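Local coordinates for delta-aminolevulinic acid dehydratase (Toxoplasma gondii ME49, PDB 3OBK), which catalyses the condensation of two molecules of 5-aminolevulinic acid into porphobilinogen, an early step of tetrapyrrole biosynthesis, and is assembled as an octamer, at residues K101-E106 against Y140-H145; V135-Y140 against H163-Q168; I156-T161 against M185-V190; V180-M185 against T205-Y210. One frame throughout, in Å; residues are numbered along the deposited sequence.

Contact 1 of 4, residues K101-E106 against Y140-H145; sequences KSVMAE and YSSMGH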
loop_
_atom_site.group_PDB
_atom_site.type_symbol
_atom_site.label_atom_id
_atom_site.label_comp_id
_atom_site.label_asym_id
_atom_site.label_seq_id
_atom_site.Cartn_x
_atom_site.Cartn_y
_atom_site.Cartn_z
ATOM N N LYS A 101 9.685 -13.790 49.303
ATOM C CA LYS A 101 10.232 -14.032 47.970
ATOM C C LYS A 101 10.905 -15.411 47.901
ATOM O O LYS A 101 11.294 -15.970 48.923
ATOM C CB LYS A 101 11.223 -12.935 47.600
ATOM C CG LYS A 101 10.630 -11.519 47.584
ATOM C CD LYS A 101 11.678 -10.489 47.240
ATOM C CE LYS A 101 11.077 -9.115 46.971
ATOM N NZ LYS A 101 12.111 -8.097 46.597
ATOM N N SER A 102 11.028 -15.958 46.703
ATOM C CA SER A 102 11.642 -17.263 46.482
ATOM C C SER A 102 11.908 -17.444 44.996
ATOM O O SER A 102 11.489 -16.625 44.178
ATOM C CB SER A 102 10.728 -18.379 46.947
ATOM O OG SER A 102 9.591 -18.437 46.114
ATOM N N VAL A 103 12.605 -18.522 44.648
ATOM C CA VAL A 103 12.942 -18.792 43.247
ATOM C C VAL A 103 11.679 -19.110 42.437
ATOM O O VAL A 103 11.539 -18.604 41.340
ATOM C CB VAL A 103 13.997 -19.926 43.059
ATOM C CG1 VAL A 103 14.354 -20.074 41.568
ATOM C CG2 VAL A 103 15.258 -19.646 43.849
ATOM N N MET A 104 10.754 -19.906 42.972
ATOM C CA MET A 104 9.514 -20.239 42.233
ATOM C C MET A 104 8.485 -19.102 42.269
ATOM O O MET A 104 7.521 -19.101 41.501
ATOM C CB MET A 104 8.868 -21.524 42.762
ATOM C CG MET A 104 9.648 -22.807 42.473
ATOM S SD MET A 104 9.874 -23.198 40.723
ATOM C CE MET A 104 8.170 -23.307 40.192
ATOM N N ALA A 105 8.708 -18.150 43.173
ATOM C CA ALA A 105 7.876 -16.976 43.314
ATOM C C ALA A 105 6.409 -17.344 43.589
ATOM O O ALA A 105 5.514 -16.681 43.105
ATOM C CB ALA A 105 8.022 -16.079 42.094
ATOM N N GLU A 106 6.185 -18.382 44.399
ATOM C CA GLU A 106 4.821 -18.874 44.724
ATOM C C GLU A 106 3.926 -17.904 45.508
ATOM O O GLU A 106 2.706 -18.042 45.493
ATOM C CB GLU A 106 4.846 -20.263 45.422
ATOM C CG GLU A 106 5.364 -20.316 46.885
ATOM C CD GLU A 106 6.887 -20.303 47.008
ATOM O OE1 GLU A 106 7.607 -20.512 46.004
ATOM O OE2 GLU A 106 7.367 -20.070 48.135
ATOM N N TYR A 140 8.177 -11.015 43.343
ATOM C CA TYR A 140 8.163 -12.126 44.287
ATOM C C TYR A 140 9.383 -13.002 44.168
ATOM O O TYR A 140 9.501 -13.972 44.887
ATOM C CB TYR A 140 6.942 -12.988 44.014
ATOM C CG TYR A 140 5.662 -12.197 44.021
ATOM C CD1 TYR A 140 4.947 -12.008 45.198
ATOM C CD2 TYR A 140 5.165 -11.630 42.847
ATOM C CE1 TYR A 140 3.778 -11.311 45.196
ATOM C CE2 TYR A 140 4.010 -10.915 42.853
ATOM C CZ TYR A 140 3.325 -10.761 44.025
ATOM O OH TYR A 140 2.168 -10.044 44.022
ATOM N N SER A 141 10.269 -12.669 43.242
ATOM C CA SER A 141 11.398 -13.520 42.926
ATOM C C SER A 141 12.612 -13.088 43.721
ATOM O O SER A 141 12.963 -11.912 43.741
ATOM C CB SER A 141 11.716 -13.462 41.431
ATOM O OG SER A 141 13.021 -13.918 41.178
ATOM N N SER A 142 13.263 -14.050 44.355
ATOM C CA SER A 142 14.484 -13.763 45.119
ATOM C C SER A 142 15.653 -13.482 44.204
ATOM O O SER A 142 16.750 -13.144 44.671
ATOM C CB SER A 142 14.829 -14.923 46.082
ATOM O OG SER A 142 14.775 -16.208 45.487
ATOM N N MET A 143 15.421 -13.649 42.901
ATOM C CA MET A 143 16.434 -13.426 41.888
ATOM C C MET A 143 16.207 -12.124 41.143
ATOM O O MET A 143 17.053 -11.717 40.361
ATOM C CB MET A 143 16.420 -14.570 40.894
ATOM C CG MET A 143 16.590 -15.949 41.538
ATOM S SD MET A 143 18.291 -16.282 41.906
ATOM C CE MET A 143 18.375 -15.968 43.657
ATOM N N GLY A 144 15.082 -11.462 41.393
ATOM C CA GLY A 144 14.732 -10.265 40.642
ATOM C C GLY A 144 14.477 -10.503 39.155
ATOM O O GLY A 144 14.697 -9.624 38.340
ATOM N N HIS A 145 14.013 -11.704 38.803
ATOM C CA HIS A 145 13.600 -11.997 37.435
ATOM C C HIS A 145 12.093 -12.242 37.303
ATOM O O HIS A 145 11.436 -12.667 38.259
ATOM C CB HIS A 145 14.397 -13.169 36.899
ATOM C CG HIS A 145 15.807 -12.818 36.589
ATOM N ND1 HIS A 145 16.175 -12.236 35.399
ATOM C CD2 HIS A 145 16.934 -12.915 37.330
ATOM C CE1 HIS A 145 17.478 -12.022 35.408
ATOM N NE2 HIS A 145 17.961 -12.410 36.574
HETATM O O HOH W 1 12.277 -9.316 43.810
HETATM O O HOH W 2 12.887 -16.146 39.839
#

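Contact 2 of 4, residues V135-Y140 against H163-Q168; sequences VALDPY and HQLCKQ. With PBG (3-[5-(aminomethyl)-4-(carboxymethyl)-1H-pyrrol-3-yl]propanoic acid), chain L.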
loop_
_atom_site.group_PDB
_atom_site.type_symbol
_atom_site.label_atom_id
_atom_site.label_comp_id
_atom_site.label_asym_id
_atom_site.label_seq_id
_atom_site.Cartn_x
_atom_site.Cartn_y
_atom_site.Cartn_z
ATOM N N VAL A 135 1.253 -8.985 35.959
ATOM C CA VAL A 135 1.546 -10.420 36.017
ATOM C C VAL A 135 3.004 -10.613 35.623
ATOM O O VAL A 135 3.443 -10.175 34.566
ATOM C CB VAL A 135 0.605 -11.255 35.136
ATOM C CG1 VAL A 135 1.064 -12.729 35.060
ATOM C CG2 VAL A 135 -0.837 -11.135 35.653
ATOM N N ALA A 136 3.752 -11.250 36.506
ATOM C CA ALA A 136 5.207 -11.328 36.419
ATOM C C ALA A 136 5.709 -11.685 37.795
ATOM O O ALA A 136 5.105 -11.317 38.816
ATOM C CB ALA A 136 5.836 -10.024 35.946
ATOM N N LEU A 137 6.795 -12.431 37.829
ATOM C CA LEU A 137 7.251 -12.988 39.091
ATOM C C LEU A 137 8.254 -12.096 39.760
ATOM O O LEU A 137 8.662 -12.380 40.849
ATOM C CB LEU A 137 7.873 -14.357 38.874
ATOM C CG LEU A 137 6.968 -15.365 38.184
ATOM C CD1 LEU A 137 7.667 -16.716 38.113
ATOM C CD2 LEU A 137 5.639 -15.507 38.886
ATOM N N ASP A 138 8.685 -11.018 39.128
ATOM C CA ASP A 138 9.850 -10.347 39.695
ATOM C C ASP A 138 9.605 -9.721 41.042
ATOM O O ASP A 138 10.517 -9.666 41.834
ATOM C CB ASP A 138 10.593 -9.383 38.746
ATOM C CG ASP A 138 9.693 -8.530 37.894
ATOM O OD1 ASP A 138 8.671 -9.010 37.354
ATOM O OD2 ASP A 138 10.108 -7.370 37.682
ATOM N N PRO A 139 8.381 -9.263 41.324
ATOM C CA PRO A 139 8.207 -8.701 42.657
ATOM C C PRO A 139 8.282 -9.758 43.736
ATOM O O PRO A 139 8.390 -9.434 44.908
ATOM C CB PRO A 139 6.796 -8.078 42.615
ATOM C CG PRO A 139 6.435 -7.924 41.149
ATOM C CD PRO A 139 7.244 -8.974 40.423
ATOM N N TYR A 140 8.177 -11.015 43.343
ATOM C CA TYR A 140 8.163 -12.126 44.287
ATOM C C TYR A 140 9.383 -13.002 44.168
ATOM O O TYR A 140 9.501 -13.972 44.887
ATOM C CB TYR A 140 6.942 -12.988 44.014
ATOM C CG TYR A 140 5.662 -12.197 44.021
ATOM C CD1 TYR A 140 4.947 -12.008 45.198
ATOM C CD2 TYR A 140 5.165 -11.630 42.847
ATOM C CE1 TYR A 140 3.778 -11.311 45.196
ATOM C CE2 TYR A 140 4.010 -10.915 42.853
ATOM C CZ TYR A 140 3.325 -10.761 44.025
ATOM O OH TYR A 140 2.168 -10.044 44.022
ATOM N N HIS A 163 3.320 -21.361 33.458
ATOM C CA HIS A 163 2.439 -22.066 34.397
ATOM C C HIS A 163 2.214 -21.235 35.674
ATOM O O HIS A 163 1.067 -21.085 36.113
ATOM C CB HIS A 163 3.023 -23.435 34.725
ATOM C CG HIS A 163 2.084 -24.359 35.452
ATOM N ND1 HIS A 163 0.703 -24.263 35.367
ATOM C CD2 HIS A 163 2.340 -25.439 36.232
ATOM C CE1 HIS A 163 0.154 -25.233 36.081
ATOM N NE2 HIS A 163 1.125 -25.968 36.602
ATOM N N GLN A 164 3.300 -20.684 36.231
ATOM C CA GLN A 164 3.219 -19.786 37.388
ATOM C C GLN A 164 2.390 -18.544 37.090
ATOM O O GLN A 164 1.565 -18.124 37.910
ATOM C CB GLN A 164 4.606 -19.332 37.859
ATOM C CG GLN A 164 5.576 -20.414 38.353
ATOM C CD GLN A 164 5.004 -21.296 39.447
ATOM O OE1 GLN A 164 4.200 -22.160 39.175
ATOM N NE2 GLN A 164 5.432 -21.084 40.682
ATOM N N LEU A 165 2.606 -17.942 35.923
ATOM C CA LEU A 165 1.866 -16.724 35.568
ATOM C C LEU A 165 0.372 -16.996 35.388
ATOM O O LEU A 165 -0.468 -16.116 35.679
ATOM C CB LEU A 165 2.406 -16.114 34.287
ATOM C CG LEU A 165 3.862 -15.698 34.276
ATOM C CD1 LEU A 165 4.253 -15.258 32.871
ATOM C CD2 LEU A 165 4.095 -14.623 35.295
ATOM N N CYS A 166 0.036 -18.199 34.912
ATOM C CA CYS A 166 -1.358 -18.607 34.829
ATOM C C CYS A 166 -1.984 -18.668 36.215
ATOM O O CYS A 166 -3.125 -18.224 36.406
ATOM C CB CYS A 166 -1.523 -19.932 34.100
ATOM S SG CYS A 166 -1.185 -19.798 32.303
ATOM N N LYS A 167 -1.238 -19.160 37.193
ATOM C CA LYS A 167 -1.779 -19.226 38.540
ATOM C C LYS A 167 -1.948 -17.829 39.075
ATOM O O LYS A 167 -2.968 -17.524 39.648
ATOM C CB LYS A 167 -0.880 -20.025 39.483
ATOM C CG LYS A 167 -0.852 -21.526 39.233
ATOM C CD LYS A 167 0.266 -22.093 40.071
ATOM C CE LYS A 167 0.362 -23.587 40.041
ATOM N NZ LYS A 167 1.176 -24.017 41.237
ATOM N N GLN A 168 -0.937 -16.993 38.878
ATOM C CA GLN A 168 -0.982 -15.604 39.286
ATOM C C GLN A 168 -2.144 -14.869 38.685
ATOM O O GLN A 168 -2.862 -14.165 39.411
ATOM C CB GLN A 168 0.292 -14.845 38.924
ATOM C CG GLN A 168 0.322 -13.422 39.500
ATOM C CD GLN A 168 1.557 -12.660 39.124
ATOM O OE1 GLN A 168 2.256 -13.027 38.185
ATOM N NE2 GLN A 168 1.843 -11.598 39.858
HETATM C CHA PBG L . 8.013 -6.118 36.156
HETATM C C1A PBG L . 7.805 -4.669 35.864
HETATM C C2A PBG L . 8.798 -3.714 35.669
HETATM C C3A PBG L . 8.139 -2.523 35.426
HETATM C C4A PBG L . 6.785 -2.802 35.393
HETATM N NA PBG L . 6.605 -4.097 35.688
HETATM C C5A PBG L . 10.290 -3.851 35.860
HETATM C C6A PBG L . 11.009 -4.691 34.896
HETATM O O1A PBG L . 10.320 -5.507 34.229
HETATM O O2A PBG L . 12.258 -4.638 34.827
HETATM C C7A PBG L . 8.789 -1.207 35.240
HETATM C C8A PBG L . 7.911 -0.012 35.291
HETATM C C9A PBG L . 8.548 1.309 35.415
HETATM O O3A PBG L . 7.866 2.224 35.868
HETATM O O4A PBG L . 9.775 1.488 35.363
HETATM N N1 PBG L . 7.592 -7.070 35.179
HETATM O O HOH W 3 0.355 -11.179 42.622
#

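Contact 3 of 4, residues I156-T161 against M185-V190; sequences IVNDLT and MMDGRV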
loop_
_atom_site.group_PDB
_atom_site.type_symbol
_atom_site.label_atom_id
_atom_site.label_comp_id
_atom_site.label_asym_id
_atom_site.label_seq_id
_atom_site.Cartn_x
_atom_site.Cartn_y
_atom_site.Cartn_z
ATOM N N ILE A 156 16.165 -18.263 32.511
ATOM C CA ILE A 156 14.788 -18.000 32.861
ATOM C C ILE A 156 13.912 -18.906 32.008
ATOM O O ILE A 156 13.671 -18.619 30.853
ATOM C CB ILE A 156 14.412 -16.524 32.593
ATOM C CG1 ILE A 156 15.157 -15.586 33.578
ATOM C CG2 ILE A 156 12.903 -16.348 32.719
ATOM C CD1 ILE A 156 16.635 -15.309 33.266
ATOM N N VAL A 157 13.423 -19.989 32.587
ATOM C CA VAL A 157 12.769 -21.048 31.821
ATOM C C VAL A 157 11.353 -20.672 31.485
ATOM O O VAL A 157 10.573 -20.317 32.362
ATOM C CB VAL A 157 12.809 -22.437 32.544
ATOM C CG1 VAL A 157 14.250 -22.823 32.849
ATOM C CG2 VAL A 157 11.974 -22.451 33.795
ATOM N N ASN A 158 11.037 -20.767 30.198
ATOM C CA ASN A 158 9.837 -20.173 29.662
ATOM C C ASN A 158 8.539 -20.793 30.134
ATOM O O ASN A 158 7.693 -20.110 30.705
ATOM C CB ASN A 158 9.844 -20.215 28.150
ATOM C CG ASN A 158 8.869 -19.232 27.564
ATOM O OD1 ASN A 158 9.192 -18.046 27.441
ATOM N ND2 ASN A 158 7.653 -19.696 27.233
ATOM N N ASP A 159 8.384 -22.074 29.863
ATOM C CA ASP A 159 7.097 -22.719 29.976
ATOM C C ASP A 159 6.668 -22.936 31.422
ATOM O O ASP A 159 5.491 -22.849 31.761
ATOM C CB ASP A 159 7.153 -24.062 29.252
ATOM C CG ASP A 159 7.425 -23.910 27.760
ATOM O OD1 ASP A 159 7.447 -22.769 27.235
ATOM O OD2 ASP A 159 7.610 -24.963 27.124
ATOM N N LEU A 160 7.634 -23.214 32.275
ATOM C CA LEU A 160 7.361 -23.415 33.673
ATOM C C LEU A 160 6.964 -22.052 34.242
ATOM O O LEU A 160 6.069 -21.951 35.095
ATOM C CB LEU A 160 8.583 -24.026 34.368
ATOM C CG LEU A 160 8.432 -24.268 35.874
ATOM C CD1 LEU A 160 7.218 -25.191 36.158
ATOM C CD2 LEU A 160 9.748 -24.796 36.495
ATOM N N THR A 161 7.593 -21.000 33.719
ATOM C CA THR A 161 7.230 -19.642 34.124
ATOM C C THR A 161 5.810 -19.322 33.710
ATOM O O THR A 161 5.065 -18.778 34.502
ATOM C CB THR A 161 8.211 -18.590 33.594
ATOM O OG1 THR A 161 9.474 -18.778 34.231
ATOM C CG2 THR A 161 7.693 -17.165 33.880
ATOM N N MET A 185 7.269 -11.039 29.364
ATOM C CA MET A 185 7.913 -11.310 28.083
ATOM C C MET A 185 8.319 -12.779 27.873
ATOM O O MET A 185 9.242 -13.098 27.097
ATOM C CB MET A 185 9.059 -10.334 27.842
ATOM C CG MET A 185 8.598 -8.898 27.600
ATOM S SD MET A 185 7.624 -8.634 26.089
ATOM C CE MET A 185 8.902 -8.640 24.853
ATOM N N MET A 186 7.599 -13.691 28.521
ATOM C CA MET A 186 7.727 -15.104 28.195
ATOM C C MET A 186 7.017 -15.304 26.894
ATOM O O MET A 186 6.093 -14.577 26.577
ATOM C CB MET A 186 7.093 -15.988 29.254
ATOM C CG MET A 186 7.771 -15.887 30.620
ATOM S SD MET A 186 9.531 -16.296 30.584
ATOM C CE MET A 186 10.400 -14.713 30.492
ATOM N N ASP A 187 7.454 -16.281 26.124
ATOM C CA ASP A 187 6.796 -16.598 24.895
ATOM C C ASP A 187 5.491 -17.298 25.167
ATOM O O ASP A 187 5.424 -18.199 25.982
ATOM C CB ASP A 187 7.693 -17.481 24.046
ATOM C CG ASP A 187 8.788 -16.701 23.397
ATOM O OD1 ASP A 187 8.570 -15.499 23.156
ATOM O OD2 ASP A 187 9.876 -17.269 23.157
ATOM N N GLY A 188 4.441 -16.864 24.490
ATOM C CA GLY A 188 3.175 -17.593 24.532
ATOM C C GLY A 188 2.328 -17.398 25.764
ATOM O O GLY A 188 1.294 -18.018 25.880
ATOM N N ARG A 189 2.716 -16.514 26.674
ATOM C CA ARG A 189 1.931 -16.379 27.908
ATOM C C ARG A 189 0.519 -15.843 27.679
ATOM O O ARG A 189 -0.390 -16.219 28.419
ATOM C CB ARG A 189 2.690 -15.572 28.997
ATOM C CG ARG A 189 2.511 -14.069 29.039
ATOM C CD ARG A 189 3.265 -13.331 27.941
ATOM N NE ARG A 189 3.746 -12.041 28.434
ATOM C CZ ARG A 189 4.159 -11.035 27.671
ATOM N NH1 ARG A 189 4.142 -11.134 26.356
ATOM N NH2 ARG A 189 4.566 -9.898 28.234
ATOM N N VAL A 190 0.316 -14.987 26.667
ATOM C CA VAL A 190 -1.004 -14.375 26.502
ATOM C C VAL A 190 -2.042 -15.458 26.292
ATOM O O VAL A 190 -3.043 -15.517 26.979
ATOM C CB VAL A 190 -1.098 -13.327 25.363
ATOM C CG1 VAL A 190 -2.543 -12.887 25.213
ATOM C CG2 VAL A 190 -0.179 -12.083 25.649
#

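Contact 4 of 4, residues V180-M185 against T205-Y210; sequences VCPSDM and TSILAY. With PBG (3-[5-(aminomethyl)-4-(carboxymethyl)-1H-pyrrol-3-yl]propanoic acid), chain L.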
loop_
_atom_site.group_PDB
_atom_site.type_symbol
_atom_site.label_atom_id
_atom_site.label_comp_id
_atom_site.label_asym_id
_atom_site.label_seq_id
_atom_site.Cartn_x
_atom_site.Cartn_y
_atom_site.Cartn_z
ATOM N N VAL A 180 -5.643 -8.170 33.862
ATOM C CA VAL A 180 -4.291 -8.622 34.212
ATOM C C VAL A 180 -3.353 -8.128 33.106
ATOM O O VAL A 180 -3.711 -8.113 31.933
ATOM C CB VAL A 180 -4.221 -10.152 34.439
ATOM C CG1 VAL A 180 -5.188 -10.566 35.579
ATOM C CG2 VAL A 180 -4.551 -10.907 33.176
ATOM N N CYS A 181 -2.156 -7.712 33.503
ATOM C CA CYS A 181 -1.176 -7.089 32.611
ATOM C C CYS A 181 0.153 -7.824 32.645
ATOM O O CYS A 181 1.021 -7.484 33.448
ATOM C CB CYS A 181 -0.970 -5.645 33.042
ATOM S SG CYS A 181 -2.545 -4.768 33.236
ATOM N N PRO A 182 0.316 -8.847 31.788
ATOM C CA PRO A 182 1.532 -9.626 31.867
ATOM C C PRO A 182 2.719 -8.889 31.297
ATOM O O PRO A 182 2.778 -8.663 30.096
ATOM C CB PRO A 182 1.222 -10.902 31.058
ATOM C CG PRO A 182 -0.221 -10.823 30.642
ATOM C CD PRO A 182 -0.725 -9.458 30.950
ATOM N N SER A 183 3.681 -8.567 32.156
ATOM C CA SER A 183 4.853 -7.782 31.777
ATOM C C SER A 183 6.113 -8.635 31.695
ATOM O O SER A 183 7.229 -8.108 31.667
ATOM C CB SER A 183 5.072 -6.687 32.799
ATOM O OG SER A 183 5.313 -7.257 34.069
ATOM N N ASP A 184 5.917 -9.945 31.581
ATOM C CA ASP A 184 6.971 -10.943 31.762
ATOM C C ASP A 184 7.846 -11.188 30.559
ATOM O O ASP A 184 8.993 -11.571 30.722
ATOM C CB ASP A 184 6.316 -12.281 32.090
ATOM C CG ASP A 184 5.207 -12.623 31.116
ATOM O OD1 ASP A 184 4.152 -11.952 31.185
ATOM O OD2 ASP A 184 5.411 -13.529 30.272
ATOM N N MET A 185 7.269 -11.039 29.364
ATOM C CA MET A 185 7.913 -11.310 28.083
ATOM C C MET A 185 8.319 -12.779 27.873
ATOM O O MET A 185 9.242 -13.098 27.097
ATOM C CB MET A 185 9.059 -10.334 27.842
ATOM C CG MET A 185 8.598 -8.898 27.600
ATOM S SD MET A 185 7.624 -8.634 26.089
ATOM C CE MET A 185 8.902 -8.640 24.853
ATOM N N THR A 205 -12.473 -11.014 32.450
ATOM C CA THR A 205 -11.221 -10.426 32.832
ATOM C C THR A 205 -10.376 -10.178 31.592
ATOM O O THR A 205 -10.136 -11.092 30.800
ATOM C CB THR A 205 -10.463 -11.351 33.789
ATOM O OG1 THR A 205 -11.261 -11.602 34.952
ATOM C CG2 THR A 205 -9.156 -10.726 34.237
ATOM N N SER A 206 -9.915 -8.945 31.442
ATOM C CA SER A 206 -9.127 -8.517 30.285
ATOM C C SER A 206 -7.641 -8.783 30.434
ATOM O O SER A 206 -7.138 -9.034 31.529
ATOM C CB SER A 206 -9.319 -7.030 30.044
ATOM O OG SER A 206 -10.686 -6.722 29.842
ATOM N N ILE A 207 -6.947 -8.747 29.303
ATOM C CA ILE A 207 -5.509 -8.915 29.274
ATOM C C ILE A 207 -4.918 -7.701 28.558
ATOM O O ILE A 207 -5.166 -7.491 27.389
ATOM C CB ILE A 207 -5.111 -10.197 28.548
ATOM C CG1 ILE A 207 -5.550 -11.423 29.351
ATOM C CG2 ILE A 207 -3.589 -10.264 28.316
ATOM C CD1 ILE A 207 -5.457 -12.747 28.584
ATOM N N LEU A 208 -4.168 -6.893 29.295
ATOM C CA LEU A 208 -3.349 -5.844 28.703
ATOM C C LEU A 208 -1.950 -6.440 28.447
ATOM O O LEU A 208 -1.154 -6.651 29.380
ATOM C CB LEU A 208 -3.312 -4.635 29.625
ATOM C CG LEU A 208 -2.383 -3.413 29.445
ATOM C CD1 LEU A 208 -2.035 -3.069 28.015
ATOM C CD2 LEU A 208 -3.026 -2.212 30.184
ATOM N N ALA A 209 -1.674 -6.765 27.187
ATOM C CA ALA A 209 -0.448 -7.503 26.862
ATOM C C ALA A 209 0.671 -6.513 26.681
ATOM O O ALA A 209 0.551 -5.576 25.899
ATOM C CB ALA A 209 -0.648 -8.353 25.591
ATOM N N TYR A 210 1.757 -6.686 27.418
ATOM C CA TYR A 210 2.985 -5.946 27.127
ATOM C C TYR A 210 3.632 -6.666 25.955
ATOM O O TYR A 210 4.303 -7.643 26.168
ATOM C CB TYR A 210 3.922 -5.955 28.313
ATOM C CG TYR A 210 3.550 -5.090 29.475
ATOM C CD1 TYR A 210 2.575 -5.465 30.355
ATOM C CD2 TYR A 210 4.244 -3.927 29.743
ATOM C CE1 TYR A 210 2.255 -4.670 31.474
ATOM C CE2 TYR A 210 3.937 -3.126 30.843
ATOM C CZ TYR A 210 2.939 -3.498 31.713
ATOM O OH TYR A 210 2.648 -2.701 32.827
HETATM C CHA PBG L . 8.013 -6.118 36.156
HETATM C C1A PBG L . 7.805 -4.669 35.864
HETATM C C2A PBG L . 8.798 -3.714 35.669
HETATM C C3A PBG L . 8.139 -2.523 35.426
HETATM C C4A PBG L . 6.785 -2.802 35.393
HETATM N NA PBG L . 6.605 -4.097 35.688
HETATM C C5A PBG L . 10.290 -3.851 35.860
HETATM C C6A PBG L . 11.009 -4.691 34.896
HETATM O O1A PBG L . 10.320 -5.507 34.229
HETATM O O2A PBG L . 12.258 -4.638 34.827
HETATM C C7A PBG L . 8.789 -1.207 35.240
HETATM C C8A PBG L . 7.911 -0.012 35.291
HETATM C C9A PBG L . 8.548 1.309 35.415
HETATM O O3A PBG L . 7.866 2.224 35.868
HETATM O O4A PBG L . 9.775 1.488 35.363
HETATM N N1 PBG L . 7.592 -7.070 35.179
#

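Contact 1 of 4, residues K101-E106 against Y140-H145
Ser102 and Ser141 form an isolated beta bridge between two loops at the C-terminal end of the barrel strands, the first following strand 89-95 and the second strand 130-135. Two backbone bonds define it. Ser102 N donates to Tyr140 O over 3.1 Å with an N-H...O angle of 156°, and Ser142 N returns a bond to Ser102 O, reaching that oxygen from well above its carbonyl plane. Ser141 CA adds a CA-H...O contact of 3.3 Å to the same Ser102 O. Beside the bridge, Ala105 CB packs against Tyr140 CB at 3.8 Å, while the Tyr140 side chain also packs on Val96 and Ser108. Lys101 CB lies 3.4 Å from Tyr140 O; the lysine chain runs extended beyond CG, and a water takes a bond from Lys101 NZ and gives one to Ser141 O. A second water links Ser141 OG (2.6 Å) to Val103 O. Ser141 OG is placed anti to the backbone N (chi1 161°), where it accepts from Met143 N at 3.0 Å. On the other loop, Ser102 OG donates to Glu106 OE1 from above the carboxylate plane. His145 NE2 and ND1 are hydrogen-bonded to Thr234 and Tyr239. The 140-145 side thus combines an ST turn at Ser141 with a type I beta turn from Ser141 to Gly144, within the loops that extend a TIM barrel beyond its strand ends.

Contact 2 of 4, residues V135-Y140 against H163-Q168
Val135, the last residue of strand 130-135, sets CG1 against Leu165 CD2 at 3.6 Å, the two side chains meeting at a slant; the same methyl lies 3.4 Å from Gln168 OE1. Ala136 supplies the polar part of the contact. Its N donates to Gln168 OE1 over 2.9 Å with an N-H...O angle of 158°, the donor somewhat off the amide carbonyl plane, while Gln168 NE2 gives a weak bond of 3.4 Å back to Ala136 O. One buried amide thereby meets both the N-H and the C=O of a single residue. The Gln168 chain, CG anti to the backbone N (chi1 -173°) and extended beyond it, carries the amide there. Ala136 CB also lies 3.5 Å from porphobilinogen N1. Leu137 follows, with CD1 4.0 Å from Gln164 CB, at about a right angle to that side chain, and CD2 at the same distance from Leu165 CD2. The polar end of Gln164 turns elsewhere, to Met104 O. Asp138 OD1 lies near porphobilinogen N1, a weak bond of doubtful geometry; Ser183, Lys213 and Asp146 are among the other residues bonded to the product. At Tyr140 the ring plane stands 85° from the Gln168 amide, and a water joins Tyr140 OH to Gln168 NE2. The contact packs a strand end and the following loop on helix 158-175, a beta-alpha pairing of the TIM barrel beside its active-site pocket.

Contact 3 of 4, residues I156-T161 against M185-V190
Two helix N-termini of the barrel, those of helices 158-175 and 189-199, are joined here through the Asn158 side-chain amide and the backbone of Asp187. Asp187 N donates to Asn158 OD1 at 2.8 Å, in the carbonyl plane and on a lone pair. Asn158 ND2 answers with a 3.0 Å bond to Asp187 O, which lies only 2° out of the amide plane and is likewise met on a lone pair. A chi1 of -161° puts Asn158 CG anti to the backbone N, and the amide beyond it meets the backbone of Asp187; ND2 also donates to Asp159 OD1 at 3.1 Å. At the C-terminal end of the TIM-barrel strands, Asn158 opens helix 158-175 just after its N-cap Val157, and Asp187 precedes Gly188, the N-cap of helix 189-199. Apolar contact comes from Met186, whose chain is bent at chi2 and chi3: CG sits 3.5 Å from Thr161 CG2, and CE touches Ile156 CG2 at 3.7 Å. Thr161 OG1 donates to Val157 O over 2.7 Å. This is also subunit-interface ground: Arg24 of a second subunit hydrogen-bonds through NH1 to Asn158 OD1 and through its backbone N to Asp187 OD2, and Arg22 of that subunit forms a salt bridge with Asp159.

Contact 4 of 4, residues V180-M185 against T205-Y210
Backbone hydrogen bonds pair Val180 with the parallel strand beside it: Val180 N donates to Ser206 O at 2.9 Å, and Leu208 N to Val180 O at the same length. Farther on, Tyr210 N makes a weak 3.5 Å bond to Pro182 O. The strand axes approach to 4.8 Å and their directions differ by 22°. Two CA-H...O contacts reinforce the pairing, one of them from Cys181 CA to Leu208 O at 3.3 Å. Apolar contacts flank the backbone: Val180 CG2 meets Ile207 CG1, Pro182 CD lies 4.0 Å from Ile207 CG2 with the side chains at about a right angle, and Cys181 SG rests 3.7 Å from Leu208 CB. A CH-pi contact lies at the C-terminal end of the pairing. Ser183 CB stands over the centre of the Tyr210 ring, 3.7 Å from the centroid and 13° off the normal. Ser183 OG, set between N and C (chi1 61°), accepts from porphobilinogen N1 at an unusually short separation whose exact length is doubtful, and also bonds to Asp134. In the surrounding barrel, strand 130-135 flanks 179-182 and strand 263-267 flanks 206-213, while Ile193 and Arg194 of helix 189-199, the crossover of this beta-alpha-beta unit, cover Pro182 and Ile207.

How the contacts relate
Contact 1 is the most peripheral, its centre about 23 Å from the centre of the chain and only partly buried, and it relies on backbone bonds and waters between loops. Contact 4, its centre about 11 Å from that of the chain, is barrel core, built from parallel strand pairing. Contacts 2 and 3 are buried and both use helix 158-175, contact 2 farther along it and contact 3 at its start; in each a side-chain amide pairs with backbone groups. Contacts 2 and 4 both reach porphobilinogen and are joined by backbone bonds from Val135 to Cys181 and Ser183. Arg189 binds contact 3 to contact 4 through a salt bridge with Asp184, and contacts 1 and 2 share Tyr140.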